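PDB 3QXZ: enoyl-CoA hydratase/isomerase from Mycobacterium abscessus, which probably catalyses hydration or double-bond isomerisation of enoyl-CoA thioesters in fatty acid metabolism. Local coordinates for residues 45-50 and 96-101; 15-20 and 196-201; 113-118 and 131-136; 86-91 and 143-148. All coordinates share one frame; numbering follows the deposited sequence. Where two conformers were deposited one is given.

Contact 1 of 4, residues 45-50 and 96-101; sequences RLDDDP and ELRTPV. With K (potassium ion), chain D; EDO (1,2-ethanediol), chain I.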
loop_
_atom_site.group_PDB
_atom_site.type_symbol
_atom_site.label_atom_id
_atom_site.label_comp_id
_atom_site.label_asym_id
_atom_site.label_seq_id
_atom_site.Cartn_x
_atom_site.Cartn_y
_atom_site.Cartn_z
ATOM N N ARG A 45 -14.445 3.714 26.428
ATOM C CA ARG A 45 -15.779 4.082 26.898
ATOM C C ARG A 45 -16.672 4.482 25.726
ATOM O O ARG A 45 -17.833 4.070 25.659
ATOM C CB ARG A 45 -15.667 5.211 27.932
ATOM C CG ARG A 45 -17.007 5.776 28.364
ATOM C CD ARG A 45 -16.853 6.792 29.494
ATOM N NE ARG A 45 -15.761 7.728 29.246
ATOM C CZ ARG A 45 -15.816 8.757 28.401
ATOM N NH1 ARG A 45 -16.925 9.004 27.701
ATOM N NH2 ARG A 45 -14.747 9.534 28.253
ATOM N N LEU A 46 -16.133 5.280 24.802
ATOM C CA LEU A 46 -16.911 5.756 23.669
ATOM C C LEU A 46 -17.236 4.606 22.725
ATOM O O LEU A 46 -18.324 4.566 22.144
ATOM C CB LEU A 46 -16.187 6.905 22.941
ATOM C CG LEU A 46 -16.028 8.191 23.762
ATOM C CD1 LEU A 46 -15.107 9.150 23.032
ATOM C CD2 LEU A 46 -17.378 8.835 24.049
ATOM N N ASP A 47 -16.307 3.664 22.574
ATOM C CA ASP A 47 -16.584 2.490 21.756
ATOM C C ASP A 47 -17.763 1.703 22.325
ATOM O O ASP A 47 -18.639 1.250 21.573
ATOM C CB ASP A 47 -15.349 1.590 21.612
ATOM C CG ASP A 47 -15.460 0.620 20.450
ATOM O OD1 ASP A 47 -16.074 0.969 19.424
ATOM O OD2 ASP A 47 -14.906 -0.480 20.559
ATOM N N ASP A 48 -17.796 1.574 23.652
ATOM C CA ASP A 48 -18.837 0.818 24.333
ATOM C C ASP A 48 -20.192 1.520 24.358
ATOM O O ASP A 48 -21.215 0.853 24.521
ATOM C CB ASP A 48 -18.388 0.482 25.753
ATOM C CG ASP A 48 -17.242 -0.504 25.777
ATOM O OD1 ASP A 48 -17.032 -1.203 24.759
ATOM O OD2 ASP A 48 -16.556 -0.584 26.818
ATOM N N ASP A 49 -20.210 2.841 24.189
ATOM C CA ASP A 49 -21.440 3.641 24.249
ATOM C C ASP A 49 -22.223 3.458 22.943
ATOM O O ASP A 49 -21.754 3.892 21.888
ATOM C CB ASP A 49 -21.056 5.112 24.439
ATOM C CG ASP A 49 -22.251 6.018 24.698
ATOM O OD1 ASP A 49 -23.386 5.626 24.377
ATOM O OD2 ASP A 49 -22.006 7.134 25.201
ATOM N N PRO A 50 -23.413 2.815 22.989
ATOM C CA PRO A 50 -24.153 2.540 21.755
ATOM C C PRO A 50 -24.609 3.810 21.041
ATOM O O PRO A 50 -24.850 3.778 19.830
ATOM C CB PRO A 50 -25.377 1.748 22.250
ATOM C CG PRO A 50 -25.553 2.170 23.646
ATOM C CD PRO A 50 -24.156 2.358 24.179
ATOM N N GLU A 96 -8.524 -0.655 16.884
ATOM C CA GLU A 96 -9.040 -1.832 17.578
ATOM C C GLU A 96 -10.523 -1.698 17.898
ATOM O O GLU A 96 -11.152 -2.666 18.343
ATOM C CB GLU A 96 -8.247 -2.069 18.877
ATOM C CG GLU A 96 -6.837 -2.578 18.586
ATOM C CD GLU A 96 -5.889 -2.667 19.780
ATOM O OE1 GLU A 96 -5.999 -1.894 20.735
ATOM O OE2 GLU A 96 -4.964 -3.509 19.719
ATOM N N LEU A 97 -11.088 -0.508 17.691
ATOM C CA LEU A 97 -12.483 -0.226 18.091
ATOM C C LEU A 97 -13.500 -0.692 17.050
ATOM O O LEU A 97 -13.169 -0.865 15.875
ATOM C CB LEU A 97 -12.675 1.283 18.302
ATOM C CG LEU A 97 -11.678 1.982 19.233
ATOM C CD1 LEU A 97 -12.063 3.454 19.367
ATOM C CD2 LEU A 97 -11.543 1.280 20.592
ATOM N N ARG A 98 -14.749 -0.861 17.480
ATOM C CA ARG A 98 -15.845 -1.078 16.531
ATOM C C ARG A 98 -16.300 0.248 15.903
ATOM O O ARG A 98 -16.853 0.260 14.804
ATOM C CB ARG A 98 -17.010 -1.762 17.248
ATOM C CG ARG A 98 -16.630 -3.104 17.852
ATOM C CD ARG A 98 -17.716 -3.671 18.751
ATOM N NE ARG A 98 -18.146 -2.719 19.775
ATOM C CZ ARG A 98 -17.567 -2.580 20.964
ATOM N NH1 ARG A 98 -16.526 -3.330 21.298
ATOM N NH2 ARG A 98 -18.030 -1.684 21.825
ATOM N N THR A 99 -16.015 1.350 16.577
ATOM C CA THR A 99 -16.485 2.681 16.190
ATOM C C THR A 99 -15.490 3.365 15.274
ATOM O O THR A 99 -14.323 3.457 15.623
ATOM C CB THR A 99 -16.704 3.541 17.453
ATOM O OG1 THR A 99 -17.627 2.856 18.316
ATOM C CG2 THR A 99 -17.229 4.943 17.140
ATOM N N PRO A 100 -15.947 3.895 14.120
ATOM C CA PRO A 100 -15.058 4.661 13.243
ATOM C C PRO A 100 -14.445 5.863 13.950
ATOM O O PRO A 100 -15.114 6.522 14.778
ATOM C CB PRO A 100 -15.994 5.124 12.121
ATOM C CG PRO A 100 -17.024 4.029 12.035
ATOM C CD PRO A 100 -17.268 3.676 13.492
ATOM N N VAL A 101 -13.176 6.127 13.623
ATOM C CA VAL A 101 -12.429 7.240 14.207
ATOM C C VAL A 101 -11.854 8.072 13.072
ATOM O O VAL A 101 -11.132 7.539 12.210
ATOM C CB VAL A 101 -11.292 6.725 15.125
ATOM C CG1 VAL A 101 -10.435 7.893 15.615
ATOM C CG2 VAL A 101 -11.879 5.981 16.339
HETATM K K K D . -19.844 3.280 20.112
HETATM C C1 EDO I . -11.260 -2.373 21.968
HETATM O O1 EDO I . -10.906 -2.924 23.244
HETATM C C2 EDO I . -12.682 -2.782 21.604
HETATM O O2 EDO I . -13.621 -1.963 22.318
HETATM O O HOH W 1 -21.402 1.173 19.369
#
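Asp47, in the last turn of helix 33-48, reaches the loop leading into strand 101-105 and meets Leu97, Arg98 and Thr99 at a potassium site built on a helix C-terminus. With CG anti to the backbone N (chi1 -162°), its carboxylate lies against Leu97 CB. OD1 takes the Thr99 hydroxyl through its anti lone pair (Thr99 OG1 to Asp47 OD1 2.7 Å), and Thr99 N adds a weak bond. OD2 accepts from Arg98 N at 3.1 Å, a nearly straight bond on the syn side, somewhat out of the carboxylate plane, and from O2 of a 1,2-ethanediol.

In the conformer given, one of two, the Arg98 chain bends at chi3 and folds its guanidinium over this carboxylate: Asp47 OD2 sits above one face in a charge-only salt bridge. Asp48 meets the same conformer at the edge. Its carboxylate is nearly coplanar with the guanidinium, and Arg98 NH2 gives Asp48 OD1 a straight 3.1 Å bond on the anti lone pair.

Thr99 links network and metal. The potassium ion is held by the carbonyls of Leu46, Asp47, Asp49 and Val52, a water, and Thr99 OG1 at 2.9 Å, the hydroxyl that also donates to Asp47 OD1.

Contact 2 of 4, residues 15-20 and 196-201; sequences DGVAVL and MAHDIA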
loop_
_atom_site.group_PDB
_atom_site.type_symbol
_atom_site.label_atom_id
_atom_site.label_comp_id
_atom_site.label_asym_id
_atom_site.label_seq_id
_atom_site.Cartn_x
_atom_site.Cartn_y
_atom_site.Cartn_z
ATOM N N ASP A 15 -25.513 14.286 18.915
ATOM C CA ASP A 15 -26.146 13.677 17.741
ATOM C C ASP A 15 -25.321 12.524 17.161
ATOM O O ASP A 15 -25.116 12.437 15.962
ATOM C CB ASP A 15 -26.442 14.736 16.665
ATOM C CG ASP A 15 -27.342 15.855 17.174
ATOM O OD1 ASP A 15 -28.179 15.594 18.063
ATOM O OD2 ASP A 15 -27.195 16.998 16.692
ATOM N N GLY A 16 -24.845 11.654 18.044
ATOM C CA GLY A 16 -24.143 10.455 17.623
ATOM C C GLY A 16 -22.656 10.604 17.352
ATOM O O GLY A 16 -22.014 9.612 17.040
ATOM N N VAL A 17 -22.117 11.821 17.469
ATOM C CA VAL A 17 -20.705 12.077 17.183
ATOM C C VAL A 17 -20.005 12.576 18.444
ATOM O O VAL A 17 -20.439 13.558 19.068
ATOM C CB VAL A 17 -20.524 13.057 15.990
ATOM C CG1 VAL A 17 -19.032 13.387 15.763
ATOM C CG2 VAL A 17 -21.178 12.492 14.720
ATOM N N ALA A 18 -18.937 11.879 18.836
ATOM C CA ALA A 18 -18.102 12.291 19.955
ATOM C C ALA A 18 -16.868 13.006 19.435
ATOM O O ALA A 18 -16.172 12.483 18.557
ATOM C CB ALA A 18 -17.691 11.085 20.815
ATOM N N VAL A 19 -16.594 14.193 19.957
ATOM C CA VAL A 19 -15.390 14.930 19.604
ATOM C C VAL A 19 -14.468 14.951 20.812
ATOM O O VAL A 19 -14.850 15.421 21.902
ATOM C CB VAL A 19 -15.700 16.388 19.128
ATOM C CG1 VAL A 19 -14.409 17.104 18.747
ATOM C CG2 VAL A 19 -16.658 16.370 17.946
ATOM N N LEU A 20 -13.262 14.413 20.627
ATOM C CA LEU A 20 -12.179 14.478 21.592
ATOM C C LEU A 20 -11.178 15.528 21.160
ATOM O O LEU A 20 -10.692 15.494 20.010
ATOM C CB LEU A 20 -11.484 13.128 21.702
ATOM C CG LEU A 20 -12.314 11.977 22.265
ATOM C CD1 LEU A 20 -11.545 10.697 22.138
ATOM C CD2 LEU A 20 -12.666 12.241 23.746
ATOM N N MET A 196 -18.402 14.578 7.618
ATOM C CA MET A 196 -18.207 13.167 7.321
ATOM C C MET A 196 -18.744 12.289 8.452
ATOM O O MET A 196 -19.407 11.284 8.196
ATOM C CB MET A 196 -16.723 12.907 7.075
ATOM C CG MET A 196 -16.418 11.471 6.652
ATOM S SD MET A 196 -14.665 11.169 6.418
ATOM C CE MET A 196 -14.367 12.027 4.885
ATOM N N ALA A 197 -18.463 12.679 9.693
ATOM C CA ALA A 197 -18.938 11.937 10.853
ATOM C C ALA A 197 -20.455 11.897 10.936
ATOM O O ALA A 197 -21.026 10.838 11.201
ATOM C CB ALA A 197 -18.349 12.519 12.149
ATOM N N HIS A 198 -21.099 13.042 10.716
ATOM C CA HIS A 198 -22.559 13.069 10.785
ATOM C C HIS A 198 -23.218 12.290 9.650
ATOM O O HIS A 198 -24.276 11.683 9.856
ATOM C CB HIS A 198 -23.068 14.508 10.904
ATOM C CG HIS A 198 -22.886 15.072 12.280
ATOM N ND1 HIS A 198 -23.601 14.620 13.370
ATOM C CD2 HIS A 198 -22.028 16.007 12.754
ATOM C CE1 HIS A 198 -23.216 15.277 14.450
ATOM N NE2 HIS A 198 -22.257 16.117 14.105
ATOM N N ASP A 199 -22.574 12.253 8.479
ATOM C CA ASP A 199 -23.065 11.407 7.401
ATOM C C ASP A 199 -22.992 9.913 7.754
ATOM O O ASP A 199 -23.913 9.171 7.438
ATOM C CB ASP A 199 -22.313 11.690 6.101
ATOM C CG ASP A 199 -22.749 10.786 4.984
ATOM O OD1 ASP A 199 -23.916 10.875 4.520
ATOM O OD2 ASP A 199 -21.930 9.930 4.597
ATOM N N ILE A 200 -21.910 9.481 8.410
ATOM C CA ILE A 200 -21.850 8.105 8.884
ATOM C C ILE A 200 -22.951 7.854 9.926
ATOM O O ILE A 200 -23.687 6.858 9.844
ATOM C CB ILE A 200 -20.449 7.750 9.490
ATOM C CG1 ILE A 200 -19.384 7.755 8.398
ATOM C CG2 ILE A 200 -20.464 6.384 10.160
ATOM C CD1 ILE A 200 -17.960 7.827 8.932
ATOM N N ALA A 201 -23.083 8.776 10.882
ATOM C CA ALA A 201 -24.038 8.574 11.975
ATOM C C ALA A 201 -25.466 8.488 11.460
ATOM O O ALA A 201 -26.271 7.713 11.983
ATOM C CB ALA A 201 -23.931 9.676 12.989
HETATM O O HOH W 2 -25.720 12.736 12.816
#
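The start of strand 17-23, just past the hairpin turn at Asp15 and Gly16, is covered by helix 186-203, with Val17 set against Ala197, His198 and Ala201. The short helix and strand segments run roughly antiparallel, their N-to-C directions 150° apart and their axes 9.3 Å from each other at closest.

Both methyls of Val17 rest on Ala197 CB, with Val17 CG1, anti to the backbone N, at 3.8 Å. CG2 also lies over one face of the His198 imidazole in a CH-pi contact, 3.6 Å from the ring centroid and displaced toward the ND1–CE1 side. The same methyl comes within 4.3 Å of Ala201 CB.

The ring edge is polar. A water in the imidazole plane lies 2.9 Å from His198 ND1 and donates to the Asp15 carbonyl, Asp15 O being 3.2 Å from it; this joins turn and helix where no direct hydrogen bond does. Gly16, with positive phi (85°), lets the chain turn close to the helix: a CB there would crowd both Ala201 CB and the carbonyl O of Asp15.

Ala197 also packs on Val54 and Val56 of the next strand, and Asp199 makes a salt bridge to Arg137 of a neighbouring subunit. The helix thus lies on the face of the mixed sheet across strands 17-23 and 54-59, as in the crotonase fold.

Contact 3 of 4, residues 113-118 and 131-136; sequences GMTLAL and YAIPQV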
loop_
_atom_site.group_PDB
_atom_site.type_symbol
_atom_site.label_atom_id
_atom_site.label_comp_id
_atom_site.label_asym_id
_atom_site.label_seq_id
_atom_site.Cartn_x
_atom_site.Cartn_y
_atom_site.Cartn_z
ATOM N N GLY A 113 2.507 12.762 18.192
ATOM C CA GLY A 113 1.317 13.459 17.689
ATOM C C GLY A 113 0.879 12.913 16.337
ATOM O O GLY A 113 -0.324 12.742 16.080
ATOM N N MET A 114 1.859 12.654 15.467
ATOM C CA MET A 114 1.549 12.047 14.186
ATOM C C MET A 114 1.296 10.537 14.299
ATOM O O MET A 114 0.349 10.023 13.686
ATOM C CB MET A 114 2.652 12.327 13.168
ATOM C CG MET A 114 2.443 11.623 11.813
ATOM S SD MET A 114 0.871 11.971 10.967
ATOM C CE MET A 114 1.228 13.650 10.496
ATOM N N THR A 115 2.122 9.814 15.061
ATOM C CA THR A 115 1.933 8.348 15.080
ATOM C C THR A 115 0.600 7.947 15.718
ATOM O O THR A 115 -0.011 6.992 15.251
ATOM C CB THR A 115 3.120 7.594 15.691
ATOM O OG1 THR A 115 3.199 7.940 17.075
ATOM C CG2 THR A 115 4.436 7.950 14.995
ATOM N N LEU A 116 0.121 8.699 16.712
ATOM C CA LEU A 116 -1.241 8.469 17.220
ATOM C C LEU A 116 -2.315 8.828 16.195
ATOM O O LEU A 116 -3.366 8.169 16.141
ATOM C CB LEU A 116 -1.512 9.198 18.532
ATOM C CG LEU A 116 -0.737 8.592 19.677
ATOM C CD1 LEU A 116 -0.899 9.482 20.864
ATOM C CD2 LEU A 116 -1.149 7.156 20.010
ATOM N N ALA A 117 -2.093 9.864 15.396
ATOM C CA ALA A 117 -3.055 10.190 14.335
ATOM C C ALA A 117 -3.148 9.073 13.305
ATOM O O ALA A 117 -4.229 8.845 12.721
ATOM C CB ALA A 117 -2.691 11.504 13.671
ATOM N N LEU A 118 -2.038 8.353 13.109
ATOM C CA LEU A 118 -2.033 7.222 12.172
ATOM C C LEU A 118 -2.908 6.059 12.638
ATOM O O LEU A 118 -3.154 5.147 11.857
ATOM C CB LEU A 118 -0.617 6.727 11.894
ATOM C CG LEU A 118 0.352 7.713 11.252
ATOM C CD1 LEU A 118 1.698 7.003 11.052
ATOM C CD2 LEU A 118 -0.158 8.312 9.918
ATOM N N TYR A 131 4.331 18.467 9.707
ATOM C CA TYR A 131 4.134 17.029 9.975
ATOM C C TYR A 131 5.468 16.321 9.901
ATOM O O TYR A 131 6.229 16.537 8.963
ATOM C CB TYR A 131 3.158 16.436 8.946
ATOM C CG TYR A 131 1.857 17.201 8.947
ATOM C CD1 TYR A 131 1.052 17.230 10.094
ATOM C CD2 TYR A 131 1.480 17.974 7.843
ATOM C CE1 TYR A 131 -0.111 17.988 10.134
ATOM C CE2 TYR A 131 0.321 18.732 7.868
ATOM C CZ TYR A 131 -0.473 18.723 9.015
ATOM O OH TYR A 131 -1.633 19.483 9.062
ATOM N N ALA A 132 5.780 15.483 10.895
ATOM C CA ALA A 132 7.052 14.749 10.886
ATOM C C ALA A 132 6.966 13.654 11.909
ATOM O O ALA A 132 6.209 13.760 12.892
ATOM C CB ALA A 132 8.249 15.668 11.222
ATOM N N ILE A 133 7.810 12.636 11.715
ATOM C CA ILE A 133 8.017 11.559 12.698
ATOM C C ILE A 133 9.532 11.555 12.942
ATOM O O ILE A 133 10.249 10.738 12.375
ATOM C CB ILE A 133 7.486 10.207 12.170
ATOM C CG1 ILE A 133 6.008 10.334 11.791
ATOM C CG2 ILE A 133 7.665 9.106 13.196
ATOM C CD1 ILE A 133 5.482 9.138 10.954
ATOM N N PRO A 134 10.024 12.502 13.777
ATOM C CA PRO A 134 11.468 12.750 13.807
ATOM C C PRO A 134 12.206 12.051 14.929
ATOM O O PRO A 134 13.351 12.413 15.207
ATOM C CB PRO A 134 11.530 14.263 13.996
ATOM C CG PRO A 134 10.378 14.543 14.931
ATOM C CD PRO A 134 9.286 13.533 14.542
ATOM N N GLN A 135 11.586 11.051 15.548
ATOM C CA GLN A 135 12.177 10.373 16.717
ATOM C C GLN A 135 13.632 9.931 16.506
ATOM O O GLN A 135 14.451 10.038 17.426
ATOM C CB GLN A 135 11.322 9.155 17.066
ATOM C CG GLN A 135 10.030 9.454 17.867
ATOM C CD GLN A 135 8.812 9.768 16.996
ATOM O OE1 GLN A 135 8.918 10.381 15.930
ATOM N NE2 GLN A 135 7.639 9.334 17.453
ATOM N N VAL A 136 13.966 9.405 15.323
ATOM C CA VAL A 136 15.358 8.925 15.111
ATOM C C VAL A 136 16.394 10.046 15.162
ATOM O O VAL A 136 17.562 9.781 15.454
ATOM C CB VAL A 136 15.545 8.124 13.788
ATOM C CG1 VAL A 136 14.683 6.846 13.781
ATOM C CG2 VAL A 136 15.274 9.015 12.553
#
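Met114 and Thr115 of helix 112-117 pack against Tyr131 and Ile133, where strand 131-132 runs out into a loop, in the buried core of the crotonase fold.

The apolar contacts centre on Met114 and Ile133. The Met114 chain leaves with CG anti to the backbone N (chi1 176°) and then bends at chi2 and chi3. Its CG touches Ile133 CG1 at 3.8 Å, the two side chains crossing at about a right angle. Beyond the sulfur, CE turns back to the base of the Tyr131 ring, 3.6 Å from CD1 of Tyr131 and almost as near its CB. Ile133 uses its other branch as well: its CG2 meets CG2 of Thr115 at 3.9 Å. Leu118 CD1, four residues after Met114, lies 4.3 Å from Ile133 CD1.

No hydrogen bond crosses between the segments; the polar ends bond elsewhere. Tyr131 OH donates to the carbonyl of Ala126, while Thr115 OG1 and Gln135 NE2 both bond to the carboxylate of Asp143. Judged by sequence, Thr115 and Gln135 probably stand where crotonase carries its two catalytic glutamates, and a 1,2-ethanediol, probably from the crystallisation liquor, lies beside Gln135.

Thr115 CG2 also comes to 4.3 Å from Gln135 NE2, a loose approach.

Contact 4 of 4, residues 86-91 and 143-148; sequences SASPVQ and DALAHW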
loop_
_atom_site.group_PDB
_atom_site.type_symbol
_atom_site.label_atom_id
_atom_site.label_comp_id
_atom_site.label_asym_id
_atom_site.label_seq_id
_atom_site.Cartn_x
_atom_site.Cartn_y
_atom_site.Cartn_z
ATOM N N SER A 86 5.959 1.365 27.930
ATOM C CA SER A 86 5.499 0.878 26.625
ATOM C C SER A 86 5.667 1.963 25.573
ATOM O O SER A 86 5.417 3.134 25.832
ATOM C CB SER A 86 4.023 0.471 26.710
ATOM O OG SER A 86 3.509 0.102 25.441
ATOM N N ALA A 87 6.037 1.553 24.358
ATOM C CA ALA A 87 6.077 2.467 23.220
ATOM C C ALA A 87 4.699 2.672 22.582
ATOM O O ALA A 87 4.582 3.441 21.619
ATOM C CB ALA A 87 7.106 1.997 22.168
ATOM N N SER A 88 3.677 2.016 23.134
ATOM C CA SER A 88 2.274 2.188 22.736
ATOM C C SER A 88 1.485 2.768 23.932
ATOM O O SER A 88 0.795 2.032 24.636
ATOM C CB SER A 88 1.669 0.862 22.279
ATOM O OG SER A 88 2.144 0.513 20.981
ATOM N N PRO A 89 1.590 4.084 24.155
ATOM C CA PRO A 89 1.001 4.704 25.361
ATOM C C PRO A 89 -0.503 4.980 25.270
ATOM O O PRO A 89 -1.098 5.492 26.229
ATOM C CB PRO A 89 1.756 6.018 25.455
ATOM C CG PRO A 89 2.043 6.373 24.039
ATOM C CD PRO A 89 2.390 5.058 23.393
ATOM N N VAL A 90 -1.130 4.629 24.150
ATOM C CA VAL A 90 -2.578 4.762 24.017
ATOM C C VAL A 90 -3.142 3.390 23.705
ATOM O O VAL A 90 -2.858 2.831 22.632
ATOM C CB VAL A 90 -2.963 5.779 22.927
ATOM C CG1 VAL A 90 -4.475 5.790 22.719
ATOM C CG2 VAL A 90 -2.456 7.159 23.292
ATOM N N GLN A 91 -3.900 2.837 24.642
ATOM C CA GLN A 91 -4.487 1.514 24.513
ATOM C C GLN A 91 -5.909 1.578 25.072
ATOM O O GLN A 91 -6.129 2.104 26.167
ATOM C CB GLN A 91 -3.639 0.478 25.265
ATOM C CG GLN A 91 -2.227 0.335 24.678
ATOM C CD GLN A 91 -1.375 -0.680 25.410
ATOM O OE1 GLN A 91 -1.821 -1.789 25.699
ATOM N NE2 GLN A 91 -0.130 -0.313 25.695
ATOM N N ASP A 143 7.202 5.277 17.283
ATOM C CA ASP A 143 6.426 4.683 18.358
ATOM C C ASP A 143 4.971 4.500 17.919
ATOM O O ASP A 143 4.585 4.800 16.779
ATOM C CB ASP A 143 6.575 5.558 19.633
ATOM C CG ASP A 143 6.356 7.031 19.344
ATOM O OD1 ASP A 143 5.575 7.366 18.444
ATOM O OD2 ASP A 143 6.991 7.873 20.022
ATOM N N ALA A 144 4.183 3.992 18.861
ATOM C CA ALA A 144 2.738 3.787 18.686
ATOM C C ALA A 144 2.425 3.072 17.368
ATOM O O ALA A 144 1.513 3.461 16.628
ATOM C CB ALA A 144 2.001 5.112 18.765
ATOM N N LEU A 145 3.199 2.024 17.091
ATOM C CA LEU A 145 2.952 1.134 15.952
ATOM C C LEU A 145 3.181 1.796 14.587
ATOM O O LEU A 145 2.757 1.244 13.557
ATOM C CB LEU A 145 1.547 0.454 16.037
ATOM C CG LEU A 145 1.588 -0.852 16.826
ATOM C CD1 LEU A 145 0.169 -1.344 17.108
ATOM C CD2 LEU A 145 2.326 -1.910 16.008
ATOM N N ALA A 146 3.914 2.912 14.533
ATOM C CA ALA A 146 4.192 3.519 13.230
ATOM C C ALA A 146 4.900 2.580 12.270
ATOM O O ALA A 146 4.729 2.693 11.046
ATOM C CB ALA A 146 5.024 4.763 13.406
ATOM N N HIS A 147 5.718 1.649 12.766
ATOM C CA HIS A 147 6.409 0.700 11.869
ATOM C C HIS A 147 5.427 -0.202 11.108
ATOM O O HIS A 147 5.811 -0.788 10.095
ATOM C CB HIS A 147 7.403 -0.200 12.634
ATOM C CG HIS A 147 8.545 0.532 13.292
ATOM N ND1 HIS A 147 8.435 1.120 14.537
ATOM C CD2 HIS A 147 9.830 0.721 12.896
ATOM C CE1 HIS A 147 9.607 1.661 14.871
ATOM N NE2 HIS A 147 10.472 1.438 13.891
ATOM N N TRP A 148 4.219 -0.348 11.660
ATOM C CA TRP A 148 3.169 -1.189 11.112
ATOM C C TRP A 148 2.090 -0.379 10.375
ATOM O O TRP A 148 1.663 -0.764 9.267
ATOM C CB TRP A 148 2.566 -1.977 12.299
ATOM C CG TRP A 148 1.485 -2.963 11.977
ATOM C CD1 TRP A 148 1.648 -4.265 11.610
ATOM C CD2 TRP A 148 0.084 -2.715 11.997
ATOM N NE1 TRP A 148 0.411 -4.831 11.354
ATOM C CE2 TRP A 148 -0.562 -3.915 11.607
ATOM C CE3 TRP A 148 -0.695 -1.610 12.338
ATOM C CZ2 TRP A 148 -1.952 -4.020 11.526
ATOM C CZ3 TRP A 148 -2.086 -1.728 12.265
ATOM C CH2 TRP A 148 -2.685 -2.934 11.864
#
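The flat groups that meet across this contact are backbone peptides: the carbonyl of Ala87 takes the N-H of Ala144, and no aromatic ring bridges the segments. Ala144 N lies 2.8 Å from Ala87 O, tilted 26° out of the carbonyl plane, with an N-H...O angle of 154°. At the same oxygen, Asp143 CB comes to 3.5 Å from Ala87 O. Within 86-91 the amide of Gln91 is held edge-on, its NE2 giving a bond of 2.7 Å to Ser88 O that lies close to both the amide and the carbonyl planes. Ser86 OG takes the N-H of Ser88 (Ser88 N to Ser86 OG 3.0 Å), an ST turn at Ser86-Ser88.

The partner segment forms a type I' turn from Asp143 to Ala146, closed by Ala146 N to Asp143 O at 3.0 Å. Its two middle residues, Ala144 and Leu145, both have positive phi although neither is glycine. Leu145 is also the N-cap of helix 146-149, and its N-H goes to Glu233 of a neighbouring subunit. Ser88 OG approaches the turn at Ala144 CA, 4.0 Å away, and Ala87 CB is 4.4 Å from Asp143 CB.

The contact thus joins the long loop between strands 54-59 and 101-105 to the start of helix 146-149. Helix 112-117 lies beside it, Val90 packing on Leu116 and Ala144 on Thr115, while Val90 also reaches helix 33-48 at Leu39 and Tyr43.

The contacts form two pairs. Contacts 1 and 2, with centres about 12 Å apart, share apolar packing: Leu46 CD1 lies 3.9 Å from Ala18 CB, where helix 33-48 packs on strand 17-23. Contacts 3 and 4, about 11 Å apart between centres, meet at Asp143, whose OD1 is 2.8 Å from Thr115 OG1 and whose OD2 is 3.0 Å from Gln135 NE2. By analogy with crotonase, Thr115 and Gln135 probably line the active-site pocket, where a 1,2-ethanediol, probably from the crystallisation liquor, is bound. Contact 1, with its potassium ion, and contact 3 lie on opposite sides of the chain's centre, about 23 Å apart between contact centres; their nearest atoms, about 7 Å apart, do not touch.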